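Local structure of leucyl aminopeptidase (Trypanosoma brucei brucei, 5NTD) at residues G[325-335]-G[513-521]. The protein probably cleaves amino-terminal residues, leucine among them, from peptides as a hexameric, manganese-dependent M17 aminopeptidase inhibited by bestatin. Sequence-based numbering, arbitrary orientation.
Sequences TAVRLQQPVQL and LLTEYFRKL
Gln331 leaves its backbone with CG opposite the carbonyl carbon (chi1 -70°) and runs extended to its amide, while Phe518 takes the same first torsion (chi1 -63°) and swings its ring toward Gln331, Val333 and Leu335. The amide reaches across to helix 511-519 at about a right angle to the Thr515 side chain, and NE2 donates to Thr515 O at 3.3 Å, with the acceptor in the amide plane (N-H...O 159°). That carbonyl already accepts the helical Arg519 N, which arrives from the opposite face, so one oxygen serves two donors. The other amide atom, Gln331 OE1, sits at the edge of the Phe518 ring, 3.8 Å from CD2. Apolar groups pack on the rest of Phe518: Leu335 CD2 approaches CZ at 3.6 Å, and Val333 CG2 lies 3.9 Å from CB. At the other end, a water bridges the hydroxyls of Thr325 and Thr515; Thr325 OG1 also hydrogen-bonds Ser205 OG, and Thr515 OG1 the carbonyl oxygen of Pro511. A Schellman motif at Gln330 ends helix 314-328, and the following residues lead into strand 334-344 of the catalytic domain. Chemically, a single, rather long hydrogen bond from the Gln331 amide is the direct polar link across a mostly buried, largely apolar contact, and the water joins the threonines indirectly.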
ATOM      1  N   THR G 325      31.034 -33.022   4.087  1.00 30.21           N
ATOM      2  CA  THR G 325      30.876 -34.135   5.006  1.00 29.89           C
ATOM      3  C   THR G 325      31.098 -35.457   4.290  1.00 30.57           C
ATOM      4  O   THR G 325      31.770 -36.351   4.802  1.00 33.22           O
ATOM      5  CB  THR G 325      29.504 -34.136   5.648  1.00 29.56           C
ATOM      6  OG1 THR G 325      29.409 -32.955   6.443  1.00 29.29           O
ATOM      7  CG2 THR G 325      29.337 -35.363   6.565  1.00 29.79           C
ATOM      8  N   ALA G 326      30.515 -35.590   3.112  1.00 30.13           N
ATOM      9  CA  ALA G 326      30.665 -36.804   2.314  1.00 28.98           C
ATOM     10  C   ALA G 326      32.155 -37.071   2.012  1.00 30.51           C
ATOM     11  O   ALA G 326      32.585 -38.236   2.026  1.00 29.59           O
ATOM     12  CB  ALA G 326      29.891 -36.720   1.021  1.00 29.14           C
ATOM     13  N   VAL G 327      32.907 -36.004   1.714  1.00 29.22           N
ATOM     14  CA  VAL G 327      34.345 -36.150   1.404  1.00 29.52           C
ATOM     15  C   VAL G 327      35.110 -36.535   2.668  1.00 30.78           C
ATOM     16  O   VAL G 327      35.899 -37.484   2.693  1.00 31.33           O
ATOM     17  CB  VAL G 327      34.959 -34.886   0.826  1.00 28.84           C
ATOM     18  CG1 VAL G 327      36.474 -35.031   0.701  1.00 28.41           C
ATOM     19  CG2 VAL G 327      34.349 -34.603  -0.537  1.00 29.23           C
ATOM     20  N   ARG G 328      34.840 -35.814   3.727  1.00 31.07           N
ATOM     21  CA  ARG G 328      35.535 -36.061   4.997  1.00 31.73           C
ATOM     22  C   ARG G 328      35.258 -37.461   5.574  1.00 34.17           C
ATOM     23  O   ARG G 328      36.176 -38.090   6.093  1.00 36.35           O
ATOM     24  CB  ARG G 328      35.209 -35.008   6.042  1.00 30.07           C
ATOM     25  CG  ARG G 328      35.992 -33.748   5.829  1.00 29.09           C
ATOM     26  CD  ARG G 328      35.491 -32.628   6.710  1.00 29.15           C
ATOM     27  NE  ARG G 328      36.503 -31.584   6.861  1.00 29.45           N
ATOM     28  CZ  ARG G 328      36.269 -30.341   7.311  1.00 29.35           C
ATOM     29  NH1 ARG G 328      35.034 -29.961   7.689  1.00 29.03           N
ATOM     30  NH2 ARG G 328      37.275 -29.482   7.388  1.00 27.60           N
ATOM     31  N   LEU G 329      34.023 -37.925   5.484  1.00 34.18           N
ATOM     32  CA  LEU G 329      33.654 -39.283   5.946  1.00 34.78           C
ATOM     33  C   LEU G 329      33.774 -40.362   4.883  1.00 35.61           C
ATOM     34  O   LEU G 329      33.517 -41.529   5.158  1.00 34.03           O
ATOM     35  CB  LEU G 329      32.235 -39.316   6.478  1.00 34.85           C
ATOM     36  CG  LEU G 329      31.972 -38.322   7.622  1.00 35.76           C
ATOM     37  CD1 LEU G 329      30.573 -38.538   8.164  1.00 34.72           C
ATOM     38  CD2 LEU G 329      33.021 -38.459   8.730  1.00 37.14           C
ATOM     39  N   GLN G 330      34.207 -39.963   3.697  1.00 35.84           N
ATOM     40  CA  GLN G 330      34.390 -40.894   2.569  1.00 36.11           C
ATOM     41  C   GLN G 330      33.159 -41.741   2.363  1.00 35.15           C
ATOM     42  O   GLN G 330      33.234 -42.964   2.232  1.00 35.13           O
ATOM     43  CB  GLN G 330      35.615 -41.784   2.774  1.00 39.81           C
ATOM     44  CG  GLN G 330      36.867 -40.947   2.785  1.00 46.24           C
ATOM     45  CD  GLN G 330      38.110 -41.781   2.965  1.00 59.33           C
ATOM     46  OE1 GLN G 330      38.153 -42.713   3.791  1.00 61.61           O
ATOM     47  NE2 GLN G 330      39.155 -41.467   2.175  1.00 67.64           N
ATOM     48  N   GLN G 331      32.011 -41.084   2.328  1.00 32.55           N
ATOM     49  CA  GLN G 331      30.759 -41.776   2.011  1.00 30.71           C
ATOM     50  C   GLN G 331      30.837 -42.308   0.572  1.00 29.53           C
ATOM     51  O   GLN G 331      31.444 -41.658  -0.288  1.00 29.07           O
ATOM     52  CB  GLN G 331      29.566 -40.849   2.164  1.00 31.51           C
ATOM     53  CG  GLN G 331      29.277 -40.498   3.608  1.00 31.72           C
ATOM     54  CD  GLN G 331      28.045 -39.620   3.757  1.00 31.76           C
ATOM     55  OE1 GLN G 331      28.107 -38.418   3.504  1.00 32.75           O
ATOM     56  NE2 GLN G 331      26.938 -40.212   4.181  1.00 30.28           N
ATOM     57  N   PRO G 332      30.239 -43.492   0.307  1.00 29.50           N
ATOM     58  CA  PRO G 332      30.383 -44.161  -0.980  1.00 29.71           C
ATOM     59  C   PRO G 332      29.391 -43.697  -2.036  1.00 30.73           C
ATOM     60  O   PRO G 332      28.762 -44.496  -2.714  1.00 29.77           O
ATOM     61  CB  PRO G 332      30.164 -45.628  -0.639  1.00 29.15           C
ATOM     62  CG  PRO G 332      29.230 -45.607   0.524  1.00 30.35           C
ATOM     63  CD  PRO G 332      29.508 -44.339   1.283  1.00 30.33           C
ATOM     64  N   VAL G 333      29.324 -42.386  -2.193  1.00 31.20           N
ATOM     65  CA  VAL G 333      28.460 -41.742  -3.196  1.00 29.78           C
ATOM     66  C   VAL G 333      29.295 -40.893  -4.091  1.00 28.18           C
ATOM     67  O   VAL G 333      30.136 -40.123  -3.646  1.00 29.85           O
ATOM     68  CB  VAL G 333      27.403 -40.814  -2.550  1.00 29.97           C
ATOM     69  CG1 VAL G 333      26.395 -40.392  -3.588  1.00 30.20           C
ATOM     70  CG2 VAL G 333      26.659 -41.528  -1.445  1.00 30.18           C
ATOM     71  N   GLN G 334      29.082 -41.042  -5.371  1.00 27.73           N
ATOM     72  CA  GLN G 334      29.765 -40.180  -6.305  1.00 30.16           C
ATOM     73  C   GLN G 334      28.958 -38.888  -6.363  1.00 30.40           C
ATOM     74  O   GLN G 334      27.775 -38.941  -6.640  1.00 29.48           O
ATOM     75  CB  GLN G 334      29.854 -40.799  -7.701  1.00 31.25           C
ATOM     76  CG  GLN G 334      30.640 -39.922  -8.665  1.00 33.79           C
ATOM     77  CD  GLN G 334      30.826 -40.590  -9.991  1.00 35.96           C
ATOM     78  OE1 GLN G 334      30.688 -41.808 -10.109  1.00 38.89           O
ATOM     79  NE2 GLN G 334      31.244 -39.829 -10.972  1.00 37.20           N
ATOM     80  N   LEU G 335      29.635 -37.767  -6.170  1.00 29.89           N
ATOM     81  CA  LEU G 335      28.972 -36.468  -6.064  1.00 31.36           C
ATOM     82  C   LEU G 335      29.518 -35.428  -6.983  1.00 30.19           C
ATOM     83  O   LEU G 335      30.731 -35.276  -7.105  1.00 32.94           O
ATOM     84  CB  LEU G 335      29.124 -35.888  -4.642  1.00 31.86           C
ATOM     85  CG  LEU G 335      28.355 -36.571  -3.518  1.00 32.56           C
ATOM     86  CD1 LEU G 335      28.746 -35.936  -2.200  1.00 32.93           C
ATOM     87  CD2 LEU G 335      26.858 -36.441  -3.746  1.00 34.10           C
ATOM     88  N   LEU G 513      20.849 -33.357   6.714  1.00 26.37           N
ATOM     89  CA  LEU G 513      19.777 -33.971   5.892  1.00 27.14           C
ATOM     90  C   LEU G 513      20.403 -34.782   4.744  1.00 26.90           C
ATOM     91  O   LEU G 513      20.083 -35.945   4.549  1.00 28.14           O
ATOM     92  CB  LEU G 513      18.845 -32.912   5.303  1.00 27.12           C
ATOM     93  CG  LEU G 513      17.761 -33.364   4.316  1.00 28.04           C
ATOM     94  CD1 LEU G 513      16.809 -34.335   4.975  1.00 28.83           C
ATOM     95  CD2 LEU G 513      17.016 -32.141   3.824  1.00 27.57           C
ATOM     96  N   LEU G 514      21.294 -34.139   4.013  1.00 26.04           N
ATOM     97  CA  LEU G 514      21.984 -34.789   2.907  1.00 26.49           C
ATOM     98  C   LEU G 514      22.836 -35.999   3.386  1.00 26.78           C
ATOM     99  O   LEU G 514      22.832 -37.051   2.768  1.00 27.77           O
ATOM    100  CB  LEU G 514      22.890 -33.820   2.173  1.00 26.63           C
ATOM    101  CG  LEU G 514      22.211 -32.725   1.364  1.00 27.31           C
ATOM    102  CD1 LEU G 514      23.237 -31.760   0.796  1.00 27.40           C
ATOM    103  CD2 LEU G 514      21.387 -33.335   0.230  1.00 27.44           C
ATOM    104  N   THR G 515      23.560 -35.801   4.472  1.00 26.16           N
ATOM    105  CA  THR G 515      24.407 -36.838   4.997  1.00 26.71           C
ATOM    106  C   THR G 515      23.569 -38.084   5.283  1.00 28.12           C
ATOM    107  O   THR G 515      23.929 -39.185   4.895  1.00 27.06           O
ATOM    108  CB  THR G 515      25.145 -36.384   6.250  1.00 26.39           C
ATOM    109  OG1 THR G 515      26.002 -35.285   5.900  1.00 25.16           O
ATOM    110  CG2 THR G 515      26.020 -37.523   6.805  1.00 26.98           C
ATOM    111  N   GLU G 516      22.428 -37.871   5.923  1.00 29.14           N
ATOM    112  CA  GLU G 516      21.536 -38.957   6.297  1.00 29.57           C
ATOM    113  C   GLU G 516      20.927 -39.580   5.053  1.00 31.49           C
ATOM    114  O   GLU G 516      20.815 -40.814   4.940  1.00 33.76           O
ATOM    115  CB  GLU G 516      20.487 -38.472   7.264  1.00 30.20           C
ATOM    116  CG  GLU G 516      19.456 -39.518   7.665  1.00 32.84           C
ATOM    117  CD  GLU G 516      20.056 -40.731   8.388  1.00 34.57           C
ATOM    118  OE1 GLU G 516      21.129 -40.599   9.021  1.00 32.80           O
ATOM    119  OE2 GLU G 516      19.450 -41.829   8.292  1.00 39.40           O
ATOM    120  N   TYR G 517      20.562 -38.741   4.092  1.00 31.19           N
ATOM    121  CA  TYR G 517      20.027 -39.236   2.805  1.00 29.51           C
ATOM    122  C   TYR G 517      21.071 -40.154   2.098  1.00 29.11           C
ATOM    123  O   TYR G 517      20.756 -41.271   1.653  1.00 27.75           O
ATOM    124  CB  TYR G 517      19.579 -38.070   1.886  1.00 28.25           C
ATOM    125  CG  TYR G 517      19.156 -38.482   0.474  1.00 26.59           C
ATOM    126  CD1 TYR G 517      17.930 -39.049   0.236  1.00 26.76           C
ATOM    127  CD2 TYR G 517      20.030 -38.361  -0.586  1.00 26.58           C
ATOM    128  CE1 TYR G 517      17.573 -39.489  -1.043  1.00 26.96           C
ATOM    129  CE2 TYR G 517      19.693 -38.791  -1.865  1.00 26.29           C
ATOM    130  CZ  TYR G 517      18.478 -39.359  -2.089  1.00 26.48           C
ATOM    131  OH  TYR G 517      18.139 -39.782  -3.355  1.00 27.03           O
ATOM    132  N   PHE G 518      22.288 -39.666   2.016  1.00 29.61           N
ATOM    133  CA  PHE G 518      23.397 -40.438   1.388  1.00 33.32           C
ATOM    134  C   PHE G 518      23.646 -41.796   2.112  1.00 33.93           C
ATOM    135  O   PHE G 518      23.837 -42.813   1.485  1.00 32.95           O
ATOM    136  CB  PHE G 518      24.713 -39.662   1.390  1.00 33.31           C
ATOM    137  CG  PHE G 518      24.691 -38.401   0.594  1.00 30.95           C
ATOM    138  CD1 PHE G 518      23.853 -38.243  -0.477  1.00 32.17           C
ATOM    139  CD2 PHE G 518      25.551 -37.372   0.920  1.00 31.35           C
ATOM    140  CE1 PHE G 518      23.847 -37.055  -1.214  1.00 32.32           C
ATOM    141  CE2 PHE G 518      25.567 -36.195   0.203  1.00 30.71           C
ATOM    142  CZ  PHE G 518      24.714 -36.041  -0.880  1.00 32.22           C
ATOM    143  N   ARG G 519      23.555 -41.762   3.428  1.00 35.08           N
ATOM    144  CA  ARG G 519      23.738 -42.946   4.285  1.00 38.61           C
ATOM    145  C   ARG G 519      22.812 -44.108   3.917  1.00 39.37           C
ATOM    146  O   ARG G 519      23.239 -45.254   3.949  1.00 35.88           O
ATOM    147  CB  ARG G 519      23.499 -42.635   5.762  1.00 43.08           C
ATOM    148  CG  ARG G 519      24.726 -42.690   6.644  1.00 52.51           C
ATOM    149  CD  ARG G 519      24.647 -41.838   7.901  1.00 56.85           C
ATOM    150  NE  ARG G 519      23.512 -42.104   8.778  1.00 63.05           N
ATOM    151  CZ  ARG G 519      23.476 -42.999   9.769  1.00 64.23           C
ATOM    152  NH1 ARG G 519      24.500 -43.800  10.033  1.00 59.89           N
ATOM    153  NH2 ARG G 519      22.369 -43.080  10.511  1.00 67.71           N
ATOM    154  N   LYS G 520      21.574 -43.806   3.536  1.00 37.69           N
ATOM    155  CA  LYS G 520      20.572 -44.838   3.264  1.00 36.57           C
ATOM    156  C   LYS G 520      20.388 -45.162   1.787  1.00 34.22           C
ATOM    157  O   LYS G 520      19.464 -45.894   1.452  1.00 34.87           O
ATOM    158  CB  LYS G 520      19.223 -44.471   3.887  1.00 39.45           C
ATOM    159  CG  LYS G 520      19.232 -44.196   5.394  1.00 43.59           C
ATOM    160  CD  LYS G 520      19.780 -45.293   6.276  1.00 50.84           C
ATOM    161  CE  LYS G 520      20.352 -44.806   7.641  1.00 51.70           C
ATOM    162  NZ  LYS G 520      19.458 -44.660   8.803  1.00 52.02           N
ATOM    163  N   LEU G 521      21.270 -44.701   0.912  1.00 32.90           N
ATOM    164  CA  LEU G 521      21.101 -44.947  -0.533  1.00 34.03           C
ATOM    165  C   LEU G 521      21.274 -46.416  -0.960  1.00 33.08           C
ATOM    166  O   LEU G 521      22.399 -46.905  -0.964  1.00 32.49           O
ATOM    167  CB  LEU G 521      22.067 -44.056  -1.358  1.00 35.03           C
ATOM    168  CG  LEU G 521      21.575 -42.616  -1.515  1.00 37.10           C
ATOM    169  CD1 LEU G 521      22.623 -41.702  -2.136  1.00 39.03           C
ATOM    170  CD2 LEU G 521      20.277 -42.541  -2.305  1.00 37.91           C
TER
HETATM  171  O   HOH W   1      26.761 -32.819   6.908  1.00 29.80           O